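Local coordinates for galacto-N-biose/lacto-N-biose I transporter substrate-binding protein (Bifidobacterium longum, PDB 2Z8F) that binds galacto-N-biose and lacto-N-biose for an ABC transporter, and here holds the milk sugar lacto-N-tetraose, at residues A58-M61 against I62-L65; Q345-M348 against K349-T353; T353-N356 against N357-D360; P365-S368 against A369-A372. All coordinates share one frame; numbering follows the deposited sequence.

Contact 1: A58-M61 against I62-L65; sequences ASDM and IKKL. With BGC (beta-D-glucopyranose), chain C; GAL (beta-D-galactopyranose), chain B; NAG (2-acetamido-2-deoxy-beta-D-glucopyranose), chain D.
Lys-63 folds its side chain back along the helix start until NZ donates a hydrogen bond of 3.1 Å to Ser-59 O. The ammonium group sits above the carbonyl plane, 43° out of it, rather than on a lone pair. The chain is extended to CE and then bends (chi4 72°), which turns NZ in over the carbonyl. Ordered water 3 joins the same group: it accepts from Lys-63 NZ at 3.2 Å, donates to Asp-60 OD1 at 2.6 Å and also binds Ser-59 OG. Asp-60 OD1 lies against Lys-63 CD, yet stays 4.4 Å from Lys-63 NZ, so the two charges meet mainly through water; Asp-60 OD2 is salt-bridged to Lys-57. These residues lie at the N-terminal start of helix 61-71, on the lobe carrying the mixed sheet of this solute-binding fold. Lys-64 N closes a nearly straight bond to Asp-60 O (3.0 Å, 165° at the hydrogen), and Leu-65 N does likewise with Met-61 O. Two residues earlier, Ala-58 O accepts Met-61 N directly, and water 1 bridges it to Ile-62 N, donating to Ala-58 O and accepting from Ile-62 N at 2.8 Å. The start of the turn faces the bound tetrasaccharide: Ser-59 CB packs 3.3 Å from glucose O4, and Ala-58 CB 3.5 Å from galactose O3. Farther back, Met-61 and Leu-65 lie on Met-21 and Ala-78 of strands 16-22 and 77-81, while Ile-62 rests on Glu-87 and Val-88 of helix 85-90.

Contact 2: Q345-M348 against K349-T353; sequences QDIM and KEFKT
The carbonyl oxygen of Ile-347 lies over one face of the Phe-351 ring, 3.4 Å from CG and offset toward the rim, while accepting the backbone N-H of that same phenylalanine at 2.9 Å. This is the first turn of helix 347-356, entered through an inverse gamma turn centred on Asp-346, whose OD1 is held by Thr-334. Phe-351 CG stands anti to its own carbonyl carbon (chi1 -61°), which sends the ring back alongside the Ile-347 side chain; the two point the same way, with Ile-347 CD1 3.8 Å from Phe-351 CZ. Met-348 makes a Met-aromatic contact, its SD at the ring edge 5.4 Å from the centroid of Phe-351. Lys-352 crosses that methionine obliquely and sets CE 3.8 Å from Met-348 SD. Replacing Phe-351 by an alanine would probably open a gap beside Ile-347 CD1 and leave Met-348 SD without its aromatic partner. Helix 254-261 and strand 269-273 flank the turn, and Gln-345 OE1 and Glu-350 OE1 bond to Val-271 N and Gln-273 NE2. Between these two side chains, water 4 accepts from Gln-345 NE2 at 2.8 Å and donates to Glu-350 OE2 at 2.7 Å.

Contact 3: T353-N356 against N357-D360; sequences TANN and NMGD
Asn-357 N hydrogen-bonds back to Ala-354 O at 2.9 Å, and Met-358 N to Asn-355 O at 3.2 Å, both spanning three residues instead of the four of a regular alpha-helix. The end of helix 347-356 thus tightens into turns of 3-10 spacing before the chain extends at Met-358. Asn-357 N is shared, because a weak second bond reaches Thr-353 O, a remnant of the alpha-helical pattern. In both three-residue bonds the donor stands well above the acceptor's carbonyl plane, 64° out of it for Ala-354 and 70° for Asn-355, as the closing turn draws the N-H groups in over the peptide faces. Backbone hydrogen bonds of Asn-357 and Gly-359 with Thr-284 take the chain onward, into the loop leading to helix 367-380. Among the side chains, Asn-357 lies beside Thr-353 and points the same way, its ND2 3.9 Å from the methyl CG2 of Thr-353. Asn-357 CB lies 3.6 Å from Thr-353 O, at the helix end. Met-358 CB sits 3.4 Å from Asn-355 O, and the side chain leads on toward Pro-131, Thr-284 and Pro-286. Ala-354 touches Pro-131 as well. Met-358 runs extended as far as SD and then bends (chi3 74°); crossing Asn-355 obliquely, it brings CE 3.6 Å from Asn-355 ND2.

Contact 4: P365-S368 against A369-A372; sequences PGFS and AVAA. With BGC (beta-D-glucopyranose), chain C.
At the N-terminal turn of helix 367-380, beside the sugar pocket, Phe-367 leans its ring on Val-370 and Ala-371 of the following turn. Its CG lies trans to the backbone N (chi1 -175°), which carries the ring along the helix so that CD1 comes 3.9 Å from Val-370 CB and CE2 4.0 Å from Ala-371 CB. The Val-370 side chain crosses Phe-367 at about a right angle. Farther out, Tyr-363 meets the Phe-367 ring edge-to-face, Tyr-193 touches both Phe-367 and Val-370, and helix 389-405 backs Val-370 through Ala-395 and Ser-399. With an alanine at Phe-367, Val-370 CB and Ala-371 CB would probably lose the ring packed against them, opening a gap, and Tyr-363 its edge-to-face mate. The turn is entered through Gly-366, whose positive phi (96°) would press a side chain against the preceding carbonyl. Gly-366 O accepts Ala-369 N at 3.0 Å, and Phe-367 O takes Ala-371 N at 2.8 Å in a nearly linear bond (172° at the hydrogen). Ser-368 O has two donors: Ala-372 N within the helix and the glucose hydroxyl O6, each at 2.9 Å. The Ser-368 hydroxyl serves a different partner, bonding to Glu-87 OE2. The small side chains leave the glucose close to the backbone, with Ala-372 CA 3.4 Å from glucose O5 and Ala-371 CB near C6. A main-chain carbonyl in the first turn of a helix thus accepts a hydrogen bond from the sugar's O6, one element of the glycan pocket of this solute-binding protein.

Contacts 1 and 4 are helix starts whose nearest atoms lie about 5 Å apart, both touching the same glucose: contact 1 uses side-chain carbons on the sugar and waters behind them, contact 4 a direct carbonyl bond. Contacts 1, 2 and 4 are partly buried; contact 3 lies at the surface. Contacts 2 and 3 lie across the chain's centre from contact 1 and touch no sugar. They share Thr-353 and occupy opposite ends of helix 347-356: contact 2 packs an aromatic ring with sulfur and aliphatic groups at the start, whereas contact 3 relies on three-residue backbone bonds, with asparagine amides against a threonine and a methionine methyl. The loop beyond contact 3 leads on to contact 4's helix.

Contact 1: A58-M61 against I62-L65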
loop_
_atom_site.group_PDB
_atom_site.type_symbol
_atom_site.label_atom_id
_atom_site.label_comp_id
_atom_site.label_asym_id
_atom_site.label_seq_id
_atom_site.Cartn_x
_atom_site.Cartn_y
_atom_site.Cartn_z
ATOM N N ALA A 58 3.755 -5.842 9.626
ATOM C CA ALA A 58 2.532 -5.945 8.815
ATOM C C ALA A 58 2.295 -7.339 8.220
ATOM O O ALA A 58 1.175 -7.861 8.293
ATOM C CB ALA A 58 2.532 -4.888 7.719
ATOM N N SER A 59 3.347 -7.962 7.670
ATOM C CA SER A 59 3.194 -9.265 6.976
ATOM C C SER A 59 2.843 -10.427 7.912
ATOM O O SER A 59 2.468 -11.515 7.465
ATOM C CB SER A 59 4.460 -9.615 6.173
ATOM O OG SER A 59 5.579 -9.837 7.027
ATOM N N ASP A 60 2.983 -10.204 9.216
ATOM C CA ASP A 60 2.611 -11.228 10.170
ATOM C C ASP A 60 1.113 -11.202 10.518
ATOM O O ASP A 60 0.581 -12.157 11.079
ATOM C CB ASP A 60 3.479 -11.109 11.434
ATOM C CG ASP A 60 4.854 -11.738 11.257
ATOM O OD1 ASP A 60 4.998 -12.638 10.401
ATOM O OD2 ASP A 60 5.806 -11.321 11.974
ATOM N N MET A 61 0.427 -10.118 10.172
ATOM C CA MET A 61 -0.976 -10.007 10.567
ATOM C C MET A 61 -1.859 -11.120 10.016
ATOM O O MET A 61 -2.617 -11.721 10.768
ATOM C CB MET A 61 -1.564 -8.626 10.266
ATOM C CG MET A 61 -2.997 -8.510 10.727
ATOM S SD MET A 61 -3.512 -6.806 10.908
ATOM C CE MET A 61 -5.271 -7.094 11.119
ATOM N N ILE A 62 -1.782 -11.411 8.712
ATOM C CA ILE A 62 -2.656 -12.460 8.189
ATOM C C ILE A 62 -2.265 -13.863 8.683
ATOM O O ILE A 62 -3.087 -14.767 8.719
ATOM C CB ILE A 62 -2.829 -12.408 6.647
ATOM C CG1 ILE A 62 -1.497 -12.587 5.918
ATOM C CG2 ILE A 62 -3.549 -11.096 6.264
ATOM C CD1 ILE A 62 -1.658 -12.974 4.414
ATOM N N LYS A 63 -1.014 -14.009 9.107
ATOM C CA LYS A 63 -0.565 -15.253 9.734
ATOM C C LYS A 63 -1.219 -15.430 11.112
ATOM O O LYS A 63 -1.705 -16.523 11.432
ATOM C CB LYS A 63 0.956 -15.252 9.857
ATOM C CG LYS A 63 1.682 -15.154 8.513
ATOM C CD LYS A 63 3.198 -15.087 8.704
ATOM C CE LYS A 63 3.940 -15.327 7.389
ATOM N NZ LYS A 63 3.805 -14.165 6.448
ATOM N N LYS A 64 -1.264 -14.358 11.903
ATOM C CA LYS A 64 -1.990 -14.384 13.181
ATOM C C LYS A 64 -3.486 -14.643 12.971
ATOM O O LYS A 64 -4.094 -15.415 13.717
ATOM C CB LYS A 64 -1.780 -13.104 14.005
ATOM C CG LYS A 64 -2.517 -13.146 15.384
ATOM C CD LYS A 64 -2.389 -11.842 16.193
ATOM C CE LYS A 64 -3.366 -11.788 17.392
ATOM N NZ LYS A 64 -3.392 -13.059 18.196
ATOM N N LEU A 65 -4.079 -13.998 11.967
ATOM C CA LEU A 65 -5.497 -14.197 11.656
ATOM C C LEU A 65 -5.770 -15.663 11.327
ATOM O O LEU A 65 -6.771 -16.215 11.761
ATOM C CB LEU A 65 -5.941 -13.304 10.483
ATOM C CG LEU A 65 -5.982 -11.800 10.728
ATOM C CD1 LEU A 65 -6.481 -11.097 9.476
ATOM C CD2 LEU A 65 -6.909 -11.484 11.875
HETATM C C2 BGC C . 9.646 -10.415 4.935
HETATM C C3 BGC C . 8.752 -9.214 5.245
HETATM C C4 BGC C . 7.808 -8.867 4.068
HETATM C C5 BGC C . 7.131 -10.152 3.565
HETATM C C6 BGC C . 6.211 -9.989 2.349
HETATM C C1 BGC C . 8.821 -11.571 4.407
HETATM O O1 BGC C . 9.726 -12.598 4.066
HETATM O O2 BGC C . 10.335 -10.840 6.102
HETATM O O3 BGC C . 9.606 -8.136 5.556
HETATM O O4 BGC C . 6.792 -7.963 4.493
HETATM O O5 BGC C . 8.100 -11.148 3.251
HETATM O O6 BGC C . 5.332 -11.108 2.321
HETATM C C1 GAL B . 7.107 -6.578 4.396
HETATM C C2 GAL B . 5.739 -5.880 4.478
HETATM C C3 GAL B . 5.832 -4.381 4.732
HETATM C C4 GAL B . 6.790 -4.080 5.889
HETATM C C5 GAL B . 8.121 -4.800 5.655
HETATM C C6 GAL B . 9.091 -4.632 6.823
HETATM O O2 GAL B . 5.070 -6.129 3.269
HETATM O O3 GAL B . 4.473 -4.002 4.958
HETATM O O4 GAL B . 6.189 -4.616 7.040
HETATM O O5 GAL B . 7.898 -6.179 5.492
HETATM O O6 GAL B . 10.283 -5.351 6.490
HETATM C C1 NAG D . 4.205 -2.596 5.054
HETATM C C2 NAG D . 2.713 -2.417 4.771
HETATM C C3 NAG D . 2.166 -1.021 5.103
HETATM C C4 NAG D . 2.664 -0.582 6.509
HETATM C C5 NAG D . 4.190 -0.737 6.533
HETATM C C6 NAG D . 4.800 -0.183 7.825
HETATM C C7 NAG D . 1.582 -3.648 3.032
HETATM C C8 NAG D . 1.418 -3.866 1.551
HETATM N N2 NAG D . 2.482 -2.734 3.349
HETATM O O3 NAG D . 0.764 -1.223 4.995
HETATM O O4 NAG D . 2.343 0.772 6.703
HETATM O O5 NAG D . 4.484 -2.112 6.361
HETATM O O6 NAG D . 4.359 -0.975 8.899
HETATM O O7 NAG D . 0.879 -4.283 3.818
HETATM O O HOH W 1 -0.436 -9.607 6.973
HETATM O O HOH W 2 2.051 -12.455 5.059
HETATM O O HOH W 3 5.982 -12.403 8.018
#

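Contact 2: Q345-M348 against K349-T353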
loop_
_atom_site.group_PDB
_atom_site.type_symbol
_atom_site.label_atom_id
_atom_site.label_comp_id
_atom_site.label_asym_id
_atom_site.label_seq_id
_atom_site.Cartn_x
_atom_site.Cartn_y
_atom_site.Cartn_z
ATOM N N GLN A 345 1.570 22.852 -0.269
ATOM C CA GLN A 345 0.896 22.085 -1.328
ATOM C C GLN A 345 -0.325 21.320 -0.837
ATOM O O GLN A 345 -0.302 20.710 0.240
ATOM C CB GLN A 345 1.866 21.085 -1.949
ATOM C CG GLN A 345 1.385 20.487 -3.275
ATOM C CD GLN A 345 2.360 19.467 -3.834
ATOM O OE1 GLN A 345 3.332 19.094 -3.183
ATOM N NE2 GLN A 345 2.099 19.019 -5.061
ATOM N N ASP A 346 -1.365 21.312 -1.665
ATOM C CA ASP A 346 -2.558 20.507 -1.411
ATOM C C ASP A 346 -2.223 19.099 -1.906
ATOM O O ASP A 346 -2.597 18.721 -3.012
ATOM C CB ASP A 346 -3.760 21.099 -2.170
ATOM C CG ASP A 346 -5.080 20.380 -1.877
ATOM O OD1 ASP A 346 -5.106 19.387 -1.106
ATOM O OD2 ASP A 346 -6.123 20.802 -2.449
ATOM N N ILE A 347 -1.506 18.329 -1.089
ATOM C CA ILE A 347 -0.995 17.026 -1.566
ATOM C C ILE A 347 -2.089 15.985 -1.797
ATOM O O ILE A 347 -1.928 15.076 -2.634
ATOM C CB ILE A 347 0.167 16.472 -0.695
ATOM C CG1 ILE A 347 -0.330 16.042 0.690
ATOM C CG2 ILE A 347 1.305 17.490 -0.616
ATOM C CD1 ILE A 347 0.784 15.419 1.519
ATOM N N MET A 348 -3.214 16.123 -1.098
ATOM C CA MET A 348 -4.329 15.201 -1.282
ATOM C C MET A 348 -4.812 15.270 -2.721
ATOM O O MET A 348 -5.200 14.254 -3.292
ATOM C CB MET A 348 -5.493 15.528 -0.342
ATOM C CG MET A 348 -6.640 14.545 -0.440
ATOM S SD MET A 348 -6.099 12.884 -0.035
ATOM C CE MET A 348 -5.764 13.076 1.728
ATOM N N LYS A 349 -4.766 16.452 -3.319
ATOM C CA LYS A 349 -5.153 16.574 -4.725
ATOM C C LYS A 349 -4.248 15.721 -5.629
ATOM O O LYS A 349 -4.714 15.117 -6.621
ATOM C CB LYS A 349 -5.182 18.038 -5.155
ATOM C CG LYS A 349 -5.648 18.255 -6.595
ATOM C CD LYS A 349 -6.043 19.719 -6.829
ATOM C CE LYS A 349 -5.942 20.134 -8.320
ATOM N NZ LYS A 349 -6.470 19.119 -9.299
ATOM N N GLU A 350 -2.960 15.685 -5.301
ATOM C CA GLU A 350 -2.019 14.843 -6.040
ATOM C C GLU A 350 -2.337 13.371 -5.799
ATOM O O GLU A 350 -2.278 12.553 -6.716
ATOM C CB GLU A 350 -0.577 15.162 -5.650
ATOM C CG GLU A 350 -0.089 16.541 -6.066
ATOM C CD GLU A 350 0.046 16.742 -7.575
ATOM O OE1 GLU A 350 0.154 15.759 -8.339
ATOM O OE2 GLU A 350 0.098 17.912 -7.992
ATOM N N PHE A 351 -2.700 13.020 -4.559
ATOM C CA PHE A 351 -3.062 11.632 -4.288
ATOM C C PHE A 351 -4.301 11.175 -5.070
ATOM O O PHE A 351 -4.394 10.041 -5.504
ATOM C CB PHE A 351 -3.273 11.436 -2.787
ATOM C CG PHE A 351 -2.049 11.714 -1.962
ATOM C CD1 PHE A 351 -0.769 11.759 -2.535
ATOM C CD2 PHE A 351 -2.170 11.914 -0.585
ATOM C CE1 PHE A 351 0.369 12.009 -1.762
ATOM C CE2 PHE A 351 -1.042 12.151 0.211
ATOM C CZ PHE A 351 0.227 12.211 -0.365
ATOM N N LYS A 352 -5.260 12.083 -5.227
ATOM C CA LYS A 352 -6.483 11.804 -5.958
ATOM C C LYS A 352 -6.201 11.645 -7.434
ATOM O O LYS A 352 -6.757 10.755 -8.087
ATOM C CB LYS A 352 -7.475 12.953 -5.749
ATOM C CG LYS A 352 -8.525 12.604 -4.752
ATOM C CD LYS A 352 -7.888 12.123 -3.468
ATOM C CE LYS A 352 -8.910 11.852 -2.372
ATOM N NZ LYS A 352 -9.920 10.827 -2.740
ATOM N N THR A 353 -5.344 12.504 -7.961
ATOM C CA THR A 353 -4.949 12.395 -9.356
ATOM C C THR A 353 -4.278 11.029 -9.566
ATOM O O THR A 353 -4.575 10.310 -10.519
ATOM C CB THR A 353 -4.018 13.564 -9.757
ATOM O OG1 THR A 353 -4.744 14.807 -9.654
ATOM C CG2 THR A 353 -3.516 13.397 -11.173
HETATM O O HOH W 4 0.060 20.195 -6.628
#

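Contact 3: T353-N356 against N357-D360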
loop_
_atom_site.group_PDB
_atom_site.type_symbol
_atom_site.label_atom_id
_atom_site.label_comp_id
_atom_site.label_asym_id
_atom_site.label_seq_id
_atom_site.Cartn_x
_atom_site.Cartn_y
_atom_site.Cartn_z
ATOM N N THR A 353 -5.344 12.504 -7.961
ATOM C CA THR A 353 -4.949 12.395 -9.356
ATOM C C THR A 353 -4.278 11.029 -9.566
ATOM O O THR A 353 -4.575 10.310 -10.519
ATOM C CB THR A 353 -4.018 13.564 -9.757
ATOM O OG1 THR A 353 -4.744 14.807 -9.654
ATOM C CG2 THR A 353 -3.516 13.397 -11.173
ATOM N N ALA A 354 -3.380 10.670 -8.658
ATOM C CA ALA A 354 -2.645 9.406 -8.794
ATOM C C ALA A 354 -3.603 8.223 -8.761
ATOM O O ALA A 354 -3.544 7.314 -9.604
ATOM C CB ALA A 354 -1.589 9.288 -7.680
ATOM N N ASN A 355 -4.507 8.228 -7.788
ATOM C CA ASN A 355 -5.520 7.188 -7.679
ATOM C C ASN A 355 -6.304 7.022 -8.986
ATOM O O ASN A 355 -6.539 5.894 -9.435
ATOM C CB ASN A 355 -6.492 7.519 -6.555
ATOM C CG ASN A 355 -7.540 6.472 -6.391
ATOM O OD1 ASN A 355 -8.679 6.630 -6.865
ATOM N ND2 ASN A 355 -7.177 5.369 -5.746
ATOM N N ASN A 356 -6.678 8.148 -9.593
ATOM C CA ASN A 356 -7.488 8.108 -10.805
ATOM C C ASN A 356 -6.688 7.586 -11.997
ATOM O O ASN A 356 -7.270 7.174 -13.003
ATOM C CB ASN A 356 -8.083 9.494 -11.100
ATOM C CG ASN A 356 -9.075 9.953 -10.023
ATOM O OD1 ASN A 356 -9.471 11.128 -9.984
ATOM N ND2 ASN A 356 -9.471 9.036 -9.140
ATOM N N ASN A 357 -5.362 7.570 -11.870
ATOM C CA ASN A 357 -4.466 7.128 -12.945
ATOM C C ASN A 357 -3.784 5.810 -12.581
ATOM O O ASN A 357 -2.778 5.437 -13.184
ATOM C CB ASN A 357 -3.378 8.173 -13.189
ATOM C CG ASN A 357 -3.863 9.350 -13.990
ATOM O OD1 ASN A 357 -4.783 9.229 -14.809
ATOM N ND2 ASN A 357 -3.221 10.488 -13.797
ATOM N N MET A 358 -4.312 5.130 -11.564
ATOM C CA MET A 358 -3.675 3.909 -11.067
ATOM C C MET A 358 -4.193 2.683 -11.808
ATOM O O MET A 358 -5.418 2.432 -11.862
ATOM C CB MET A 358 -3.935 3.778 -9.549
ATOM C CG MET A 358 -3.422 2.517 -8.935
ATOM S SD MET A 358 -3.450 2.690 -7.133
ATOM C CE MET A 358 -5.197 2.542 -6.820
ATOM N N GLY A 359 -3.275 1.889 -12.354
ATOM C CA GLY A 359 -3.675 0.636 -13.007
ATOM C C GLY A 359 -4.290 -0.425 -12.114
ATOM O O GLY A 359 -3.940 -0.553 -10.929
ATOM N N ASP A 360 -5.241 -1.173 -12.673
ATOM C CA ASP A 360 -5.842 -2.304 -11.980
ATOM C C ASP A 360 -4.818 -3.422 -11.946
ATOM O O ASP A 360 -4.065 -3.604 -12.907
ATOM C CB ASP A 360 -7.043 -2.832 -12.765
ATOM C CG ASP A 360 -8.224 -1.874 -12.772
ATOM O OD1 ASP A 360 -8.378 -1.102 -11.816
ATOM O OD2 ASP A 360 -9.030 -1.933 -13.742
#

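Contact 4: P365-S368 against A369-A372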
loop_
_atom_site.group_PDB
_atom_site.type_symbol
_atom_site.label_atom_id
_atom_site.label_comp_id
_atom_site.label_asym_id
_atom_site.label_seq_id
_atom_site.Cartn_x
_atom_site.Cartn_y
_atom_site.Cartn_z
ATOM N N PRO A 365 -3.927 -15.634 -5.332
ATOM C CA PRO A 365 -3.883 -16.147 -3.940
ATOM C C PRO A 365 -2.486 -16.662 -3.619
ATOM O O PRO A 365 -1.931 -17.449 -4.393
ATOM C CB PRO A 365 -4.887 -17.292 -3.933
ATOM C CG PRO A 365 -5.232 -17.565 -5.376
ATOM C CD PRO A 365 -4.877 -16.362 -6.190
ATOM N N GLY A 366 -1.928 -16.241 -2.480
ATOM C CA GLY A 366 -0.557 -16.641 -2.127
ATOM C C GLY A 366 0.518 -15.632 -2.501
ATOM O O GLY A 366 1.729 -15.915 -2.437
ATOM N N PHE A 367 0.091 -14.426 -2.870
ATOM C CA PHE A 367 1.032 -13.386 -3.280
ATOM C C PHE A 367 2.037 -13.044 -2.165
ATOM O O PHE A 367 3.127 -12.549 -2.431
ATOM C CB PHE A 367 0.294 -12.117 -3.747
ATOM C CG PHE A 367 1.215 -11.068 -4.285
ATOM C CD1 PHE A 367 1.757 -11.184 -5.582
ATOM C CD2 PHE A 367 1.576 -9.961 -3.514
ATOM C CE1 PHE A 367 2.636 -10.220 -6.080
ATOM C CE2 PHE A 367 2.448 -8.996 -4.004
ATOM C CZ PHE A 367 2.981 -9.111 -5.293
ATOM N N SER A 368 1.684 -13.353 -0.923
ATOM C CA SER A 368 2.614 -13.093 0.169
ATOM C C SER A 368 3.967 -13.787 -0.018
ATOM O O SER A 368 5.014 -13.221 0.329
ATOM C CB SER A 368 1.969 -13.502 1.489
ATOM O OG SER A 368 1.825 -14.907 1.561
ATOM N N ALA A 369 3.937 -15.003 -0.568
ATOM C CA ALA A 369 5.159 -15.760 -0.864
ATOM C C ALA A 369 5.926 -15.128 -2.011
ATOM O O ALA A 369 7.150 -15.167 -2.037
ATOM C CB ALA A 369 4.818 -17.222 -1.206
ATOM N N VAL A 370 5.200 -14.597 -2.997
ATOM C CA VAL A 370 5.842 -13.880 -4.084
ATOM C C VAL A 370 6.542 -12.628 -3.585
ATOM O O VAL A 370 7.699 -12.374 -3.911
ATOM C CB VAL A 370 4.835 -13.553 -5.193
ATOM C CG1 VAL A 370 5.550 -12.943 -6.379
ATOM C CG2 VAL A 370 4.097 -14.830 -5.562
ATOM N N ALA A 371 5.834 -11.838 -2.781
ATOM C CA ALA A 371 6.422 -10.648 -2.205
ATOM C C ALA A 371 7.648 -10.979 -1.339
ATOM O O ALA A 371 8.665 -10.272 -1.405
ATOM C CB ALA A 371 5.356 -9.900 -1.408
ATOM N N ALA A 372 7.559 -12.067 -0.574
ATOM C CA ALA A 372 8.682 -12.523 0.249
ATOM C C ALA A 372 9.913 -12.816 -0.617
ATOM O O ALA A 372 11.024 -12.347 -0.320
ATOM C CB ALA A 372 8.277 -13.745 1.072
HETATM C C2 BGC C . 9.646 -10.415 4.935
HETATM C C3 BGC C . 8.752 -9.214 5.245
HETATM C C4 BGC C . 7.808 -8.867 4.068
HETATM C C5 BGC C . 7.131 -10.152 3.565
HETATM C C6 BGC C . 6.211 -9.989 2.349
HETATM C C1 BGC C . 8.821 -11.571 4.407
HETATM O O1 BGC C . 9.726 -12.598 4.066
HETATM O O2 BGC C . 10.335 -10.840 6.102
HETATM O O3 BGC C . 9.606 -8.136 5.556
HETATM O O4 BGC C . 6.792 -7.963 4.493
HETATM O O5 BGC C . 8.100 -11.148 3.251
HETATM O O6 BGC C . 5.332 -11.108 2.321
#